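Local coordinates for alpha-glucosidase (Pseudoalteromonas sp. K8, PDB 5HQA), which is a calcium-containing, chloride-activated glycoside hydrolase of family 97 that acts on alpha-glucosides and is seen here with the inhibitor acarbose, at residues 125-137 against 195-209. Residues are numbered along the deposited sequence; the frame is centred on the assembly and turned at random.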
# COMPACT_ATOMS: atom_id res chain seq x y z
N ILE A 125 -1.14 -17.03 21.51
CA ILE A 125 -2.21 -17.41 20.61
C ILE A 125 -1.66 -18.35 19.54
O ILE A 125 -0.65 -18.05 18.89
CB ILE A 125 -2.84 -16.16 19.96
CG1 ILE A 125 -3.46 -15.26 21.03
CG2 ILE A 125 -3.87 -16.56 18.88
CD1 ILE A 125 -3.82 -13.91 20.47
N THR A 126 -2.32 -19.49 19.37
CA THR A 126 -1.98 -20.42 18.30
C THR A 126 -2.99 -20.41 17.17
O THR A 126 -2.66 -20.83 16.06
CB THR A 126 -1.86 -21.84 18.84
OG1 THR A 126 -3.05 -22.18 19.56
CG2 THR A 126 -0.66 -21.94 19.79
N LYS A 127 -4.21 -19.93 17.41
CA LYS A 127 -5.18 -19.78 16.33
C LYS A 127 -6.18 -18.70 16.71
O LYS A 127 -6.66 -18.66 17.84
CB LYS A 127 -5.92 -21.10 16.06
CG LYS A 127 -6.74 -21.07 14.77
CD LYS A 127 -7.25 -22.45 14.38
CE LYS A 127 -6.09 -23.43 14.24
NZ LYS A 127 -5.16 -23.06 13.15
N GLU A 128 -6.46 -17.81 15.76
CA GLU A 128 -7.60 -16.92 15.86
C GLU A 128 -8.73 -17.55 15.05
O GLU A 128 -8.55 -17.86 13.87
CB GLU A 128 -7.26 -15.52 15.34
CG GLU A 128 -8.42 -14.55 15.50
CD GLU A 128 -8.10 -13.14 15.02
OE1 GLU A 128 -6.94 -12.69 15.19
OE2 GLU A 128 -9.02 -12.48 14.48
N LEU A 129 -9.88 -17.77 15.69
CA LEU A 129 -10.97 -18.53 15.07
C LEU A 129 -11.84 -17.68 14.15
O LEU A 129 -12.74 -18.24 13.50
CB LEU A 129 -11.84 -19.18 16.15
CG LEU A 129 -11.09 -20.16 17.06
CD1 LEU A 129 -12.03 -20.74 18.11
CD2 LEU A 129 -10.46 -21.29 16.24
N THR A 130 -11.60 -16.37 14.08
CA THR A 130 -12.35 -15.45 13.23
C THR A 130 -12.56 -16.02 11.84
O THR A 130 -11.61 -16.43 11.17
CB THR A 130 -11.58 -14.14 13.12
OG1 THR A 130 -11.28 -13.67 14.43
CG2 THR A 130 -12.39 -13.09 12.32
N GLU A 131 -13.81 -15.99 11.38
CA GLU A 131 -14.14 -16.40 10.02
C GLU A 131 -14.79 -15.25 9.27
O GLU A 131 -15.29 -14.28 9.85
CB GLU A 131 -15.09 -17.61 10.01
CG GLU A 131 -14.48 -18.90 10.59
CD GLU A 131 -15.54 -19.97 10.84
OE1 GLU A 131 -16.76 -19.64 10.85
OE2 GLU A 131 -15.15 -21.15 11.05
N PHE A 132 -14.77 -15.38 7.94
CA PHE A 132 -15.53 -14.56 7.00
C PHE A 132 -16.22 -15.56 6.08
O PHE A 132 -15.64 -16.01 5.10
CB PHE A 132 -14.61 -13.60 6.22
CG PHE A 132 -13.68 -12.80 7.10
CD1 PHE A 132 -12.48 -13.33 7.53
CD2 PHE A 132 -14.03 -11.52 7.52
CE1 PHE A 132 -11.63 -12.59 8.34
CE2 PHE A 132 -13.19 -10.78 8.32
CZ PHE A 132 -11.99 -11.32 8.74
N ALA A 133 -17.45 -15.96 6.43
CA ALA A 133 -18.17 -16.97 5.66
C ALA A 133 -18.97 -16.27 4.57
O ALA A 133 -20.01 -15.65 4.84
CB ALA A 133 -19.07 -17.81 6.56
N VAL A 134 -18.50 -16.37 3.33
CA VAL A 134 -19.13 -15.66 2.22
C VAL A 134 -20.36 -16.42 1.75
O VAL A 134 -20.28 -17.62 1.43
CB VAL A 134 -18.13 -15.46 1.07
CG1 VAL A 134 -18.81 -14.74 -0.09
CG2 VAL A 134 -16.94 -14.68 1.56
N ASN A 135 -21.49 -15.72 1.68
CA ASN A 135 -22.72 -16.32 1.19
C ASN A 135 -22.67 -16.47 -0.33
O ASN A 135 -22.16 -15.59 -1.03
CB ASN A 135 -23.91 -15.45 1.60
CG ASN A 135 -25.22 -16.14 1.41
OD1 ASN A 135 -25.29 -17.37 1.44
ND2 ASN A 135 -26.27 -15.38 1.20
N ASN A 136 -23.19 -17.59 -0.83
CA ASN A 136 -23.21 -17.89 -2.27
C ASN A 136 -21.81 -17.81 -2.89
O ASN A 136 -21.60 -17.22 -3.96
CB ASN A 136 -24.17 -16.95 -3.01
CG ASN A 136 -25.60 -17.20 -2.63
OD1 ASN A 136 -26.04 -18.34 -2.53
ND2 ASN A 136 -26.34 -16.12 -2.38
N SER A 137 -20.83 -18.40 -2.20
CA SER A 137 -19.46 -18.33 -2.67
C SER A 137 -19.27 -19.05 -4.00
O SER A 137 -18.33 -18.74 -4.74
CB SER A 137 -18.49 -18.91 -1.63
OG SER A 137 -18.69 -20.31 -1.44
N MET A 195 -2.81 -11.27 9.42
CA MET A 195 -3.85 -12.23 9.06
C MET A 195 -3.73 -12.57 7.58
O MET A 195 -3.74 -11.68 6.72
CB MET A 195 -5.23 -11.65 9.37
CG MET A 195 -6.38 -12.56 9.00
SD MET A 195 -7.96 -11.78 9.43
CE MET A 195 -8.06 -10.43 8.23
N VAL A 196 -3.62 -13.85 7.29
CA VAL A 196 -3.82 -14.43 5.97
C VAL A 196 -5.19 -15.10 6.00
O VAL A 196 -5.68 -15.47 7.07
CB VAL A 196 -2.66 -15.42 5.72
CG1 VAL A 196 -3.05 -16.56 4.83
CG2 VAL A 196 -1.41 -14.66 5.26
N LEU A 197 -5.85 -15.24 4.84
CA LEU A 197 -7.17 -15.87 4.81
C LEU A 197 -7.06 -17.27 4.24
O LEU A 197 -6.54 -17.47 3.14
CB LEU A 197 -8.16 -15.04 3.98
CG LEU A 197 -8.44 -13.66 4.57
CD1 LEU A 197 -9.40 -12.88 3.67
CD2 LEU A 197 -8.97 -13.78 6.00
N ASN A 198 -7.59 -18.25 4.98
CA ASN A 198 -7.45 -19.66 4.66
C ASN A 198 -8.85 -20.21 4.44
O ASN A 198 -9.64 -20.29 5.38
CB ASN A 198 -6.73 -20.38 5.80
CG ASN A 198 -6.48 -21.85 5.54
OD1 ASN A 198 -7.13 -22.48 4.70
ND2 ASN A 198 -5.54 -22.42 6.28
N GLN A 199 -9.18 -20.57 3.20
CA GLN A 199 -10.53 -21.06 2.92
C GLN A 199 -10.67 -22.48 3.45
O GLN A 199 -9.93 -23.39 3.04
CB GLN A 199 -10.84 -21.00 1.42
CG GLN A 199 -12.32 -21.24 1.16
CD GLN A 199 -12.75 -21.01 -0.28
OE1 GLN A 199 -13.90 -21.29 -0.63
NE2 GLN A 199 -11.85 -20.50 -1.12
N ARG A 200 -11.61 -22.68 4.38
CA ARG A 200 -11.80 -23.99 4.99
C ARG A 200 -12.92 -24.72 4.26
O ARG A 200 -12.74 -25.10 3.10
CB ARG A 200 -12.06 -23.82 6.49
CG ARG A 200 -10.97 -22.99 7.21
CD ARG A 200 -9.54 -23.42 6.81
NE ARG A 200 -9.29 -24.83 7.12
CZ ARG A 200 -8.44 -25.61 6.46
NH1 ARG A 200 -7.74 -25.13 5.43
NH2 ARG A 200 -8.31 -26.88 6.81
N ARG A 201 -14.08 -24.91 4.89
CA ARG A 201 -15.23 -25.34 4.11
C ARG A 201 -15.53 -24.28 3.05
O ARG A 201 -15.13 -23.13 3.20
CB ARG A 201 -16.42 -25.60 5.01
CG ARG A 201 -16.32 -26.96 5.68
CD ARG A 201 -17.43 -27.20 6.66
NE ARG A 201 -17.27 -28.49 7.32
CZ ARG A 201 -17.98 -29.58 7.01
NH1 ARG A 201 -18.89 -29.54 6.05
NH2 ARG A 201 -17.77 -30.72 7.67
N PRO A 202 -16.17 -24.66 1.95
CA PRO A 202 -16.30 -23.73 0.81
C PRO A 202 -16.89 -22.39 1.22
O PRO A 202 -17.94 -22.32 1.87
CB PRO A 202 -17.22 -24.48 -0.15
CG PRO A 202 -16.91 -25.93 0.13
CD PRO A 202 -16.73 -25.99 1.62
N GLY A 203 -16.19 -21.31 0.85
CA GLY A 203 -16.60 -19.96 1.17
C GLY A 203 -16.29 -19.49 2.58
O GLY A 203 -16.52 -18.31 2.89
N VAL A 204 -15.78 -20.36 3.45
CA VAL A 204 -15.52 -20.00 4.84
C VAL A 204 -14.04 -19.65 4.96
O VAL A 204 -13.18 -20.54 5.05
CB VAL A 204 -15.91 -21.13 5.81
CG1 VAL A 204 -15.67 -20.67 7.25
CG2 VAL A 204 -17.35 -21.55 5.59
N PHE A 205 -13.73 -18.36 4.98
CA PHE A 205 -12.34 -17.92 5.10
C PHE A 205 -12.00 -17.73 6.57
O PHE A 205 -12.59 -16.88 7.25
CB PHE A 205 -12.11 -16.65 4.29
CG PHE A 205 -12.23 -16.87 2.82
CD1 PHE A 205 -13.46 -16.79 2.18
CD2 PHE A 205 -11.11 -17.24 2.08
CE1 PHE A 205 -13.58 -17.03 0.82
CE2 PHE A 205 -11.21 -17.49 0.71
CZ PHE A 205 -12.45 -17.39 0.08
N GLN A 206 -11.06 -18.53 7.07
CA GLN A 206 -10.66 -18.47 8.46
C GLN A 206 -9.37 -17.66 8.59
O GLN A 206 -8.47 -17.79 7.76
CB GLN A 206 -10.46 -19.87 9.03
CG GLN A 206 -10.28 -19.95 10.53
CD GLN A 206 -9.99 -21.39 10.95
OE1 GLN A 206 -9.08 -22.03 10.41
NE2 GLN A 206 -10.76 -21.90 11.89
N ALA A 207 -9.30 -16.82 9.62
CA ALA A 207 -8.06 -16.12 9.94
C ALA A 207 -6.93 -17.12 10.13
O ALA A 207 -7.08 -18.12 10.85
CB ALA A 207 -8.23 -15.26 11.20
N ASP A 208 -5.81 -16.86 9.48
CA ASP A 208 -4.63 -17.72 9.53
C ASP A 208 -3.46 -16.80 9.88
O ASP A 208 -2.94 -16.10 9.01
CB ASP A 208 -4.45 -18.44 8.19
CG ASP A 208 -3.34 -19.48 8.21
OD1 ASP A 208 -2.30 -19.25 8.87
OD2 ASP A 208 -3.50 -20.52 7.54
N LEU A 209 -3.08 -16.76 11.15
CA LEU A 209 -2.10 -15.79 11.62
C LEU A 209 -0.69 -16.25 11.27
O LEU A 209 -0.33 -17.40 11.50
CB LEU A 209 -2.22 -15.59 13.13
CG LEU A 209 -3.57 -15.04 13.60
CD1 LEU A 209 -3.53 -14.77 15.09
CD2 LEU A 209 -3.95 -13.76 12.84
O HOH W 1 -5.38 -18.18 13.02
O HOH W 2 -13.16 -20.83 13.07
O HOH W 3 -19.51 -19.92 3.08
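Phe132 and Phe205 exchange two backbone hydrogen bonds, Phe132 N to Phe205 O at 2.7 Å and Phe205 N to Phe132 O at 3.0 Å, and so make a hydrogen-bonded pair between antiparallel strands. Ala207 N to Thr130 O, nearly straight at 178°, and Val134 N to Gly203 O continue the pairing on either side. Toward Glu128, where the strands diverge, a water bridges them, accepting from Glu128 N and Leu209 N and donating to Ala207 O. A second water ties Glu131 OE2 to Gln206 NE2, while Glu131 OE1 takes the amide of Ala37 and Glu131 CD lies 3.7 Å from Val204 CG1. On the buried face, Phe132 turns its CG anti to its carbonyl carbon (chi1 -51°), which sets the ring beside Met195 and Leu197: Phe132 CE1 lies 3.7 Å from Leu197 CD2, and Met195 SD meets the ring edge, a Met-aromatic contact. Ile231 and Arg229 also touch Phe132. With an alanine in its place, Met195 and Leu197 would probably lose their aromatic partner and a gap would open toward Ile231. Hairpin 195-209 thus extends the sheet beside strand 122-134, itself paired with strand 30-42, and Phe132 meets strand 224-234 of the other sheet in the N-terminal beta-sandwich.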